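Local coordinates for 6b protein (Agrobacterium vitis, PDB 3AQ2) that disturbs plant cell proliferation, probably by acting on the host miRNA machinery, and has an ADP-ribosylation fold, at residues A[33-37]-A[38-42]. Residues are numbered along the deposited sequence; the frame is centred on the assembly and turned at random.
Sequences DFRST and LSQLV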
loop_
_atom_site.group_PDB
_atom_site.type_symbol
_atom_site.label_atom_id
_atom_site.label_comp_id
_atom_site.label_asym_id
_atom_site.label_seq_id
_atom_site.Cartn_x
_atom_site.Cartn_y
_atom_site.Cartn_z
ATOM N N ASP A 33 -7.381 -1.373 14.893
ATOM C CA ASP A 33 -8.019 -0.079 15.221
ATOM C C ASP A 33 -8.729 0.521 14.014
ATOM O O ASP A 33 -9.787 1.150 14.146
ATOM C CB ASP A 33 -6.998 0.935 15.738
ATOM C CG ASP A 33 -6.467 0.597 17.128
ATOM O OD1 ASP A 33 -6.996 -0.322 17.802
ATOM O OD2 ASP A 33 -5.511 1.273 17.551
ATOM N N PHE A 34 -8.120 0.347 12.843
ATOM C CA PHE A 34 -8.699 0.781 11.571
ATOM C C PHE A 34 -10.023 0.047 11.298
ATOM O O PHE A 34 -11.055 0.677 11.056
ATOM C CB PHE A 34 -7.677 0.511 10.461
ATOM C CG PHE A 34 -8.045 1.078 9.123
ATOM C CD1 PHE A 34 -7.565 2.323 8.734
ATOM C CD2 PHE A 34 -8.824 0.357 8.229
ATOM C CE1 PHE A 34 -7.865 2.845 7.482
ATOM C CE2 PHE A 34 -9.146 0.874 6.970
ATOM C CZ PHE A 34 -8.663 2.131 6.595
ATOM N N ARG A 35 -9.985 -1.286 11.369
ATOM C CA ARG A 35 -11.164 -2.127 11.166
ATOM C C ARG A 35 -12.258 -1.815 12.186
ATOM O O ARG A 35 -13.439 -1.728 11.826
ATOM C CB ARG A 35 -10.787 -3.623 11.211
ATOM C CG ARG A 35 -11.976 -4.584 11.444
ATOM C CD ARG A 35 -12.811 -4.832 10.180
ATOM N NE ARG A 35 -14.243 -5.006 10.447
ATOM C CZ ARG A 35 -14.811 -6.105 10.942
ATOM N NH1 ARG A 35 -14.083 -7.174 11.253
ATOM N NH2 ARG A 35 -16.125 -6.134 11.136
ATOM N N SER A 36 -11.861 -1.632 13.445
ATOM C CA SER A 36 -12.810 -1.406 14.536
ATOM C C SER A 36 -13.630 -0.135 14.317
ATOM O O SER A 36 -14.844 -0.118 14.558
ATOM C CB SER A 36 -12.093 -1.344 15.890
ATOM O OG SER A 36 -11.521 -2.602 16.230
ATOM N N THR A 37 -12.967 0.914 13.837
ATOM C CA THR A 37 -13.591 2.228 13.724
ATOM C C THR A 37 -14.279 2.462 12.387
ATOM O O THR A 37 -15.188 3.290 12.304
ATOM C CB THR A 37 -12.582 3.368 13.943
ATOM O OG1 THR A 37 -11.546 3.288 12.955
ATOM C CG2 THR A 37 -11.971 3.300 15.349
ATOM N N LEU A 38 -13.850 1.738 11.352
ATOM C CA LEU A 38 -14.322 2.010 9.980
ATOM C C LEU A 38 -15.155 0.899 9.318
ATOM O O LEU A 38 -15.704 1.104 8.231
ATOM C CB LEU A 38 -13.139 2.379 9.078
ATOM C CG LEU A 38 -12.264 3.577 9.476
ATOM C CD1 LEU A 38 -11.112 3.726 8.493
ATOM C CD2 LEU A 38 -13.048 4.869 9.526
ATOM N N SER A 39 -15.234 -0.259 9.977
ATOM C CA SER A 39 -15.995 -1.439 9.518
ATOM C C SER A 39 -15.246 -2.309 8.512
ATOM O O SER A 39 -14.170 -1.953 8.043
ATOM C CB SER A 39 -17.378 -1.059 8.967
ATOM O OG SER A 39 -17.333 -0.875 7.563
ATOM N N GLN A 40 -15.864 -3.444 8.173
ATOM C CA GLN A 40 -15.314 -4.412 7.226
ATOM C C GLN A 40 -15.347 -3.923 5.781
ATOM O O GLN A 40 -14.632 -4.449 4.927
ATOM C CB GLN A 40 -16.048 -5.755 7.345
ATOM C CG GLN A 40 -17.491 -5.768 6.833
ATOM C CD GLN A 40 -18.534 -5.530 7.916
ATOM O OE1 GLN A 40 -19.589 -6.168 7.919
ATOM N NE2 GLN A 40 -18.250 -4.616 8.839
ATOM N N LEU A 41 -16.195 -2.929 5.521
ATOM C CA LEU A 41 -16.389 -2.395 4.182
ATOM C C LEU A 41 -16.217 -0.882 4.230
ATOM O O LEU A 41 -17.041 -0.182 4.823
ATOM C CB LEU A 41 -17.802 -2.744 3.692
ATOM C CG LEU A 41 -18.126 -2.640 2.198
ATOM C CD1 LEU A 41 -17.962 -1.239 1.675
ATOM C CD2 LEU A 41 -17.293 -3.600 1.385
ATOM N N VAL A 42 -15.163 -0.381 3.590
ATOM C CA VAL A 42 -14.804 1.029 3.713
ATOM C C VAL A 42 -14.787 1.743 2.361
ATOM O O VAL A 42 -13.873 1.551 1.574
ATOM C CB VAL A 42 -13.425 1.204 4.410
ATOM C CG1 VAL A 42 -13.110 2.672 4.642
ATOM C CG2 VAL A 42 -13.384 0.452 5.737
#
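The last turn of helix 20-38 is held by two backbone bonds that join F34 to L38 and R35 to S39. L38 N reaches F34 O in a weak bond. S39 N donates to R35 O at 3.0 Å. S39 then takes positive phi, which ends the helix and turns the chain toward strand 41-43.

L38 lays one methyl, CD1, on the F34 ring. L38 CD1 sits 3.5 Å from the centroid of the F34 ring and 15° off the normal, a CH-pi contact over one face. F34 has CG anti to its N and beside its carbonyl carbon (chi1 -172°), which brings the ring to L38 one turn on. V42 CG2 adds a looser apolar contact, 4.4 Å from F34 CE2. W9 meets the F34 ring edge-to-face, and L59 of strand 58-60 also touches it.

The link is a helix-to-strand connection, leading into the two-stranded antiparallel sheet of 41-43 and 58-60. S39 OG accepts from L41 N at 3.1 Å, an ST turn. S39 OG also donates to L38 O at 2.6 Å, in the carbonyl plane on a lone pair.

The R35 chain bends at chi2 and chi3 and passes over S39 and Q40. Q40 CB lies over one face of the R35 guanidinium, 3.8 Å from R35 CZ. The Q40 amide plane is turned 71° from the guanidinium. R35 NH1 forms a salt bridge with D62.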